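Local coordinates for N-acetyltransferase family protein (Bacillus anthracis, PDB 3LNB), which catalyses the N-acetylation of arylamines with acetyl-coenzyme A as acetyl donor, and inactivates the drug sulfamethoxazole, at residues A[192-197]-A[215-220]; A[165-170]-A[179-184]. The protein carries 1 engineered substitution. One frame throughout, in Å; residues are numbered along the deposited sequence.

Contact 1 (A[192-197]-A[215-220]); sequences ILEMRK and WKIGYA
Trp215 opens the contact by laying its indole against Arg196, the two planes 20° apart. Arg196 NE stands 3.2 Å above the ring plane, toward its rim, while Arg196 CD sits 3.8 Å over the centroid of the five-membered ring of Trp215. Arg196 sends CG between its own N and carbonyl carbon (chi1 65°) and then runs straight to NE, which draws the whole chain across the indole. Arg180 covers the opposite face as a cation-pi partner, so a broad, electron-rich ring suits a place between two arginines; the charge of Arg196 is met by Glu178.

Lys216 pairs with Met195 through backbone bonds in both directions. Its chain then bends back until NZ gives a further bond, 3.1 Å long, to Met195 O. Lys216 N and NZ thus grip that one oxygen from opposite faces of its carbonyl plane.

Ile217 faces the other way and meets Ile192, CG1 to CD1 at 4.1 Å, the two side chains crossing at about a right angle. Gly218 follows, its N only 2.7 Å from Leu193 O, an oxygen that Tyr219 N also reaches, weakly, at 3.3 Å. A beta carbon here would run into Leu193 CD2 and crowd Met195 CE, which lies 3.7 Å from Gly218 CA; glycine avoids both.

Leu193 CB makes a CH-pi contact with the face of the Tyr219 ring, 3.9 Å from its centroid; the electron-rich ring suits the C-H groups laid on it. That ring meets His138 and Phe156 edge-to-face. Ala220 pairs with Ile192 and sets its methyl beside Ile192 CG2, a small side chain fitting a buried place that Trp132 and Thr186 also touch.

Two residues opposite Leu193 make this a classic beta bulge in an antiparallel pair, set beside what is probably the Cys99-His138-Asp153 catalytic triad of the arylamine N-acetyltransferase family.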
loop_
_atom_site.group_PDB
_atom_site.type_symbol
_atom_site.label_atom_id
_atom_site.label_comp_id
_atom_site.label_asym_id
_atom_site.label_seq_id
_atom_site.Cartn_x
_atom_site.Cartn_y
_atom_site.Cartn_z
ATOM N N ILE A 192 -7.093 15.332 2.005
ATOM C CA ILE A 192 -6.589 14.765 0.770
ATOM C C ILE A 192 -5.084 14.610 0.857
ATOM O O ILE A 192 -4.413 15.293 1.631
ATOM C CB ILE A 192 -6.873 15.673 -0.463
ATOM C CG1 ILE A 192 -6.215 17.046 -0.267
ATOM C CG2 ILE A 192 -8.368 15.821 -0.686
ATOM C CD1 ILE A 192 -6.300 17.944 -1.487
ATOM N N LEU A 193 -4.569 13.675 0.077
ATOM C CA LEU A 193 -3.141 13.477 -0.023
ATOM C C LEU A 193 -2.922 13.842 -1.481
ATOM O O LEU A 193 -3.510 13.225 -2.371
ATOM C CB LEU A 193 -2.743 12.021 0.223
ATOM C CG LEU A 193 -1.268 11.724 -0.095
ATOM C CD1 LEU A 193 -0.810 10.476 0.626
ATOM C CD2 LEU A 193 -1.081 11.564 -1.597
ATOM N N GLU A 194 -2.120 14.868 -1.724
ATOM C CA GLU A 194 -1.827 15.285 -3.088
ATOM C C GLU A 194 -0.430 14.798 -3.419
ATOM O O GLU A 194 0.359 14.511 -2.517
ATOM C CB GLU A 194 -1.885 16.806 -3.221
ATOM C CG GLU A 194 -3.279 17.379 -3.073
ATOM C CD GLU A 194 -3.369 18.807 -3.583
ATOM O OE1 GLU A 194 -2.713 19.696 -3.000
ATOM O OE2 GLU A 194 -4.094 19.032 -4.573
ATOM N N MET A 195 -0.116 14.718 -4.706
ATOM C CA MET A 195 1.193 14.238 -5.116
ATOM C C MET A 195 1.598 14.748 -6.496
ATOM O O MET A 195 0.768 15.250 -7.251
ATOM C CB MET A 195 1.174 12.710 -5.142
ATOM C CG MET A 195 0.329 12.144 -6.280
ATOM S SD MET A 195 0.153 10.345 -6.248
ATOM C CE MET A 195 -1.267 10.154 -7.333
ATOM N N ARG A 196 2.885 14.604 -6.808
ATOM C CA ARG A 196 3.443 14.999 -8.101
ATOM C C ARG A 196 4.842 14.395 -8.222
ATOM O O ARG A 196 5.395 13.896 -7.235
ATOM C CB ARG A 196 3.531 16.527 -8.227
ATOM C CG ARG A 196 4.496 17.185 -7.259
ATOM C CD ARG A 196 4.743 18.659 -7.608
ATOM N NE ARG A 196 5.663 19.288 -6.662
ATOM C CZ ARG A 196 6.068 20.556 -6.726
ATOM N NH1 ARG A 196 5.644 21.352 -7.698
ATOM N NH2 ARG A 196 6.885 21.040 -5.801
ATOM N N LYS A 197 5.405 14.434 -9.427
ATOM C CA LYS A 197 6.747 13.906 -9.662
ATOM C C LYS A 197 7.765 14.616 -8.774
ATOM O O LYS A 197 8.007 15.821 -8.930
ATOM C CB LYS A 197 7.157 14.095 -11.125
ATOM C CG LYS A 197 6.460 13.183 -12.124
ATOM C CD LYS A 197 5.018 13.605 -12.372
ATOM C CE LYS A 197 4.419 12.791 -13.505
ATOM N NZ LYS A 197 4.642 11.319 -13.287
ATOM N N TRP A 215 0.802 19.464 -8.768
ATOM C CA TRP A 215 0.135 18.775 -7.670
ATOM C C TRP A 215 -1.242 18.298 -8.081
ATOM O O TRP A 215 -1.966 19.005 -8.764
ATOM C CB TRP A 215 -0.004 19.696 -6.459
ATOM C CG TRP A 215 1.278 20.018 -5.793
ATOM C CD1 TRP A 215 1.987 21.177 -5.899
ATOM C CD2 TRP A 215 2.002 19.180 -4.887
ATOM N NE1 TRP A 215 3.108 21.116 -5.105
ATOM C CE2 TRP A 215 3.142 19.901 -4.473
ATOM C CE3 TRP A 215 1.797 17.886 -4.382
ATOM C CZ2 TRP A 215 4.080 19.375 -3.573
ATOM C CZ3 TRP A 215 2.732 17.361 -3.484
ATOM C CH2 TRP A 215 3.857 18.109 -3.091
ATOM N N LYS A 216 -1.603 17.092 -7.663
ATOM C CA LYS A 216 -2.905 16.543 -8.006
ATOM C C LYS A 216 -3.368 15.640 -6.866
ATOM O O LYS A 216 -2.554 15.124 -6.102
ATOM C CB LYS A 216 -2.800 15.740 -9.306
ATOM C CG LYS A 216 -2.367 14.290 -9.107
ATOM C CD LYS A 216 -1.697 13.722 -10.345
ATOM C CE LYS A 216 -0.173 13.797 -10.236
ATOM N NZ LYS A 216 0.326 15.197 -10.301
ATOM N N ILE A 217 -4.678 15.454 -6.749
ATOM C CA ILE A 217 -5.208 14.612 -5.684
ATOM C C ILE A 217 -4.888 13.137 -5.898
ATOM O O ILE A 217 -5.181 12.578 -6.952
ATOM C CB ILE A 217 -6.740 14.742 -5.575
ATOM C CG1 ILE A 217 -7.112 16.145 -5.102
ATOM C CG2 ILE A 217 -7.283 13.679 -4.622
ATOM C CD1 ILE A 217 -8.590 16.410 -5.119
ATOM N N GLY A 218 -4.271 12.522 -4.894
ATOM C CA GLY A 218 -3.976 11.102 -4.968
ATOM C C GLY A 218 -5.245 10.439 -4.474
ATOM O O GLY A 218 -5.866 9.630 -5.168
ATOM N N TYR A 219 -5.636 10.799 -3.256
ATOM C CA TYR A 219 -6.864 10.281 -2.672
ATOM C C TYR A 219 -7.403 11.197 -1.587
ATOM O O TYR A 219 -6.679 12.016 -1.017
ATOM C CB TYR A 219 -6.670 8.871 -2.094
ATOM C CG TYR A 219 -5.537 8.729 -1.102
ATOM C CD1 TYR A 219 -4.307 8.204 -1.499
ATOM C CD2 TYR A 219 -5.692 9.112 0.234
ATOM C CE1 TYR A 219 -3.262 8.057 -0.599
ATOM C CE2 TYR A 219 -4.646 8.971 1.151
ATOM C CZ TYR A 219 -3.437 8.442 0.726
ATOM O OH TYR A 219 -2.402 8.279 1.606
ATOM N N ALA A 220 -8.700 11.063 -1.343
ATOM C CA ALA A 220 -9.385 11.823 -0.321
ATOM C C ALA A 220 -9.630 10.844 0.816
ATOM O O ALA A 220 -9.636 9.632 0.598
ATOM C CB ALA A 220 -10.710 12.342 -0.854
#

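Contact 2 (A[165-170]-A[179-184])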
loop_
_atom_site.group_PDB
_atom_site.type_symbol
_atom_site.label_atom_id
_atom_site.label_comp_id
_atom_site.label_asym_id
_atom_site.label_seq_id
_atom_site.Cartn_x
_atom_site.Cartn_y
_atom_site.Cartn_z
ATOM N N VAL A 165 3.576 11.239 6.449
ATOM C CA VAL A 165 3.249 12.518 5.821
ATOM C C VAL A 165 2.476 13.344 6.847
ATOM O O VAL A 165 1.351 13.009 7.210
ATOM C CB VAL A 165 2.404 12.313 4.551
ATOM C CG1 VAL A 165 2.280 13.629 3.785
ATOM C CG2 VAL A 165 3.048 11.239 3.671
ATOM N N PRO A 166 3.075 14.446 7.319
ATOM C CA PRO A 166 2.456 15.318 8.318
ATOM C C PRO A 166 1.239 16.103 7.877
ATOM O O PRO A 166 1.216 16.659 6.781
ATOM C CB PRO A 166 3.603 16.235 8.728
ATOM C CG PRO A 166 4.340 16.419 7.420
ATOM C CD PRO A 166 4.365 15.000 6.862
ATOM N N PHE A 167 0.236 16.145 8.753
ATOM C CA PHE A 167 -0.989 16.895 8.503
ATOM C C PHE A 167 -0.656 18.389 8.442
ATOM O O PHE A 167 -1.426 19.181 7.900
ATOM C CB PHE A 167 -1.999 16.665 9.633
ATOM C CG PHE A 167 -2.838 15.429 9.472
ATOM C CD1 PHE A 167 -2.252 14.198 9.202
ATOM C CD2 PHE A 167 -4.220 15.494 9.642
ATOM C CE1 PHE A 167 -3.029 13.040 9.107
ATOM C CE2 PHE A 167 -5.011 14.342 9.549
ATOM C CZ PHE A 167 -4.412 13.114 9.282
ATOM N N SER A 168 0.485 18.770 9.013
ATOM C CA SER A 168 0.888 20.169 9.004
ATOM C C SER A 168 1.182 20.650 7.583
ATOM O O SER A 168 1.395 21.837 7.358
ATOM C CB SER A 168 2.092 20.388 9.921
ATOM O OG SER A 168 3.089 19.414 9.699
ATOM N N GLY A 169 1.207 19.721 6.627
ATOM C CA GLY A 169 1.400 20.101 5.235
ATOM C C GLY A 169 2.765 20.155 4.570
ATOM O O GLY A 169 2.826 20.315 3.345
ATOM N N GLU A 170 3.852 20.026 5.328
ATOM C CA GLU A 170 5.179 20.081 4.712
ATOM C C GLU A 170 5.293 18.986 3.644
ATOM O O GLU A 170 4.682 17.914 3.752
ATOM C CB GLU A 170 6.289 19.937 5.781
ATOM C CG GLU A 170 7.711 20.301 5.289
ATOM C CD GLU A 170 8.709 20.607 6.422
ATOM O OE1 GLU A 170 8.890 19.742 7.310
ATOM O OE2 GLU A 170 9.326 21.712 6.424
ATOM N N TYR A 179 4.885 14.344 -1.917
ATOM C CA TYR A 179 3.553 14.228 -1.327
ATOM C C TYR A 179 3.293 15.237 -0.210
ATOM O O TYR A 179 4.213 15.655 0.490
ATOM C CB TYR A 179 3.346 12.818 -0.766
ATOM C CG TYR A 179 3.714 11.721 -1.734
ATOM C CD1 TYR A 179 5.037 11.302 -1.872
ATOM C CD2 TYR A 179 2.746 11.123 -2.531
ATOM C CE1 TYR A 179 5.389 10.308 -2.787
ATOM C CE2 TYR A 179 3.081 10.131 -3.447
ATOM C CZ TYR A 179 4.404 9.729 -3.572
ATOM O OH TYR A 179 4.739 8.763 -4.491
ATOM N N ARG A 180 2.027 15.607 -0.047
ATOM C CA ARG A 180 1.627 16.546 0.985
ATOM C C ARG A 180 0.177 16.313 1.375
ATOM O O ARG A 180 -0.634 15.851 0.566
ATOM C CB ARG A 180 1.783 17.991 0.496
ATOM C CG ARG A 180 0.772 18.406 -0.567
ATOM C CD ARG A 180 0.980 19.848 -1.038
ATOM N NE ARG A 180 0.013 20.210 -2.072
ATOM C CZ ARG A 180 0.032 21.342 -2.777
ATOM N NH1 ARG A 180 0.977 22.250 -2.569
ATOM N NH2 ARG A 180 -0.901 21.564 -3.695
ATOM N N ILE A 181 -0.134 16.634 2.624
ATOM C CA ILE A 181 -1.483 16.498 3.151
ATOM C C ILE A 181 -2.120 17.880 3.257
ATOM O O ILE A 181 -1.465 18.855 3.642
ATOM C CB ILE A 181 -1.485 15.872 4.563
ATOM C CG1 ILE A 181 -0.923 14.449 4.519
ATOM C CG2 ILE A 181 -2.904 15.880 5.124
ATOM C CD1 ILE A 181 -1.680 13.514 3.584
ATOM N N ARG A 182 -3.399 17.951 2.906
ATOM C CA ARG A 182 -4.157 19.187 2.977
ATOM C C ARG A 182 -5.558 18.867 3.489
ATOM O O ARG A 182 -6.178 17.878 3.073
ATOM C CB ARG A 182 -4.251 19.846 1.596
ATOM C CG ARG A 182 -2.955 20.481 1.100
ATOM C CD ARG A 182 -2.636 21.749 1.879
ATOM N NE ARG A 182 -1.500 22.481 1.319
ATOM C CZ ARG A 182 -0.228 22.113 1.448
ATOM N NH1 ARG A 182 0.086 21.012 2.116
ATOM N NH2 ARG A 182 0.736 22.861 0.922
ATOM N N LYS A 183 -6.041 19.686 4.414
ATOM C CA LYS A 183 -7.370 19.496 4.955
ATOM C C LYS A 183 -8.299 20.278 4.039
ATOM O O LYS A 183 -8.509 21.472 4.218
ATOM C CB LYS A 183 -7.458 20.037 6.382
ATOM C CG LYS A 183 -8.794 19.772 7.052
ATOM C CD LYS A 183 -8.737 20.119 8.528
ATOM C CE LYS A 183 -10.031 19.771 9.226
ATOM N NZ LYS A 183 -11.150 20.624 8.743
ATOM N N ARG A 184 -8.820 19.596 3.031
ATOM C CA ARG A 184 -9.721 20.213 2.075
ATOM C C ARG A 184 -10.904 19.283 1.912
ATOM O O ARG A 184 -10.740 18.082 1.715
ATOM C CB ARG A 184 -9.029 20.397 0.721
ATOM C CG ARG A 184 -7.781 21.275 0.759
ATOM C CD ARG A 184 -8.123 22.756 0.824
ATOM N NE ARG A 184 -6.928 23.598 0.811
ATOM C CZ ARG A 184 -6.127 23.797 1.857
ATOM N NH1 ARG A 184 -5.061 24.582 1.735
ATOM N NH2 ARG A 184 -6.390 23.227 3.029
HETATM O O HOH W 1 2.073 17.125 4.272
HETATM O O HOH W 2 -1.724 20.670 5.718
HETATM O O HOH W 3 3.654 22.022 1.377
#
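The guanidinium of Arg182 meets Gly169 O and water 3 at its edge, while Arg180 CD lies over one face, 3.2 Å from the plane. Phe167, whose ring also meets His191, approaches Ile181 CG2 obliquely. These groups join a type I beta turn, Pro166 to Gly169, to strand 179-182.

Arg182 starts out away from the turn but bends at chi2 (-72°), which brings NH1 back to Gly169 O; the bond is 3.1 Å long and uses an in-plane lone pair of that carbonyl. NH1 also donates to Ile181 O, though from above that carbonyl's plane, so arginine, long and with several N-H groups on one flat end, suits a place where one nitrogen, NH1, serves two backbone oxygens. Gly169 closes the turn with a positive phi of 92°, a conformation glycine adopts easily.

Water fills in where the backbones do not pair directly. Water 1 donates to Pro166 O and Glu170 O and accepts from Ile181 N, while water 2 links Phe167 O with Ile181 O.

On strand 165-166, just before the turn, branched aliphatic side chains meet: Val165 CG1 presses on Ile181 CG1 at 3.4 Å, closer than two saturated carbons normally pack.

In the fold
Contact 2 closes along the chain before contact 1 opens, and their centres lie 10 Å apart. Both belong to one antiparallel sheet, where strand 177-182 is the neighbour of strand 191-196, and 191-196 that of strand 216-225. Contact 1 is thus a pairing inside the sheet, whereas contact 2 brings strand 165-166, at one end of the strand order, against 177-182 near the other end, so that the sheet curls round on itself in a barrel-like way. A salt bridge of 2.7 Å between Glu194 OE1 and Arg180 NH2 ties the two contacts together. The side chain of Tyr219 in contact 1 is about 7 Å from bound coenzyme A, which places this part of the sheet near the cofactor.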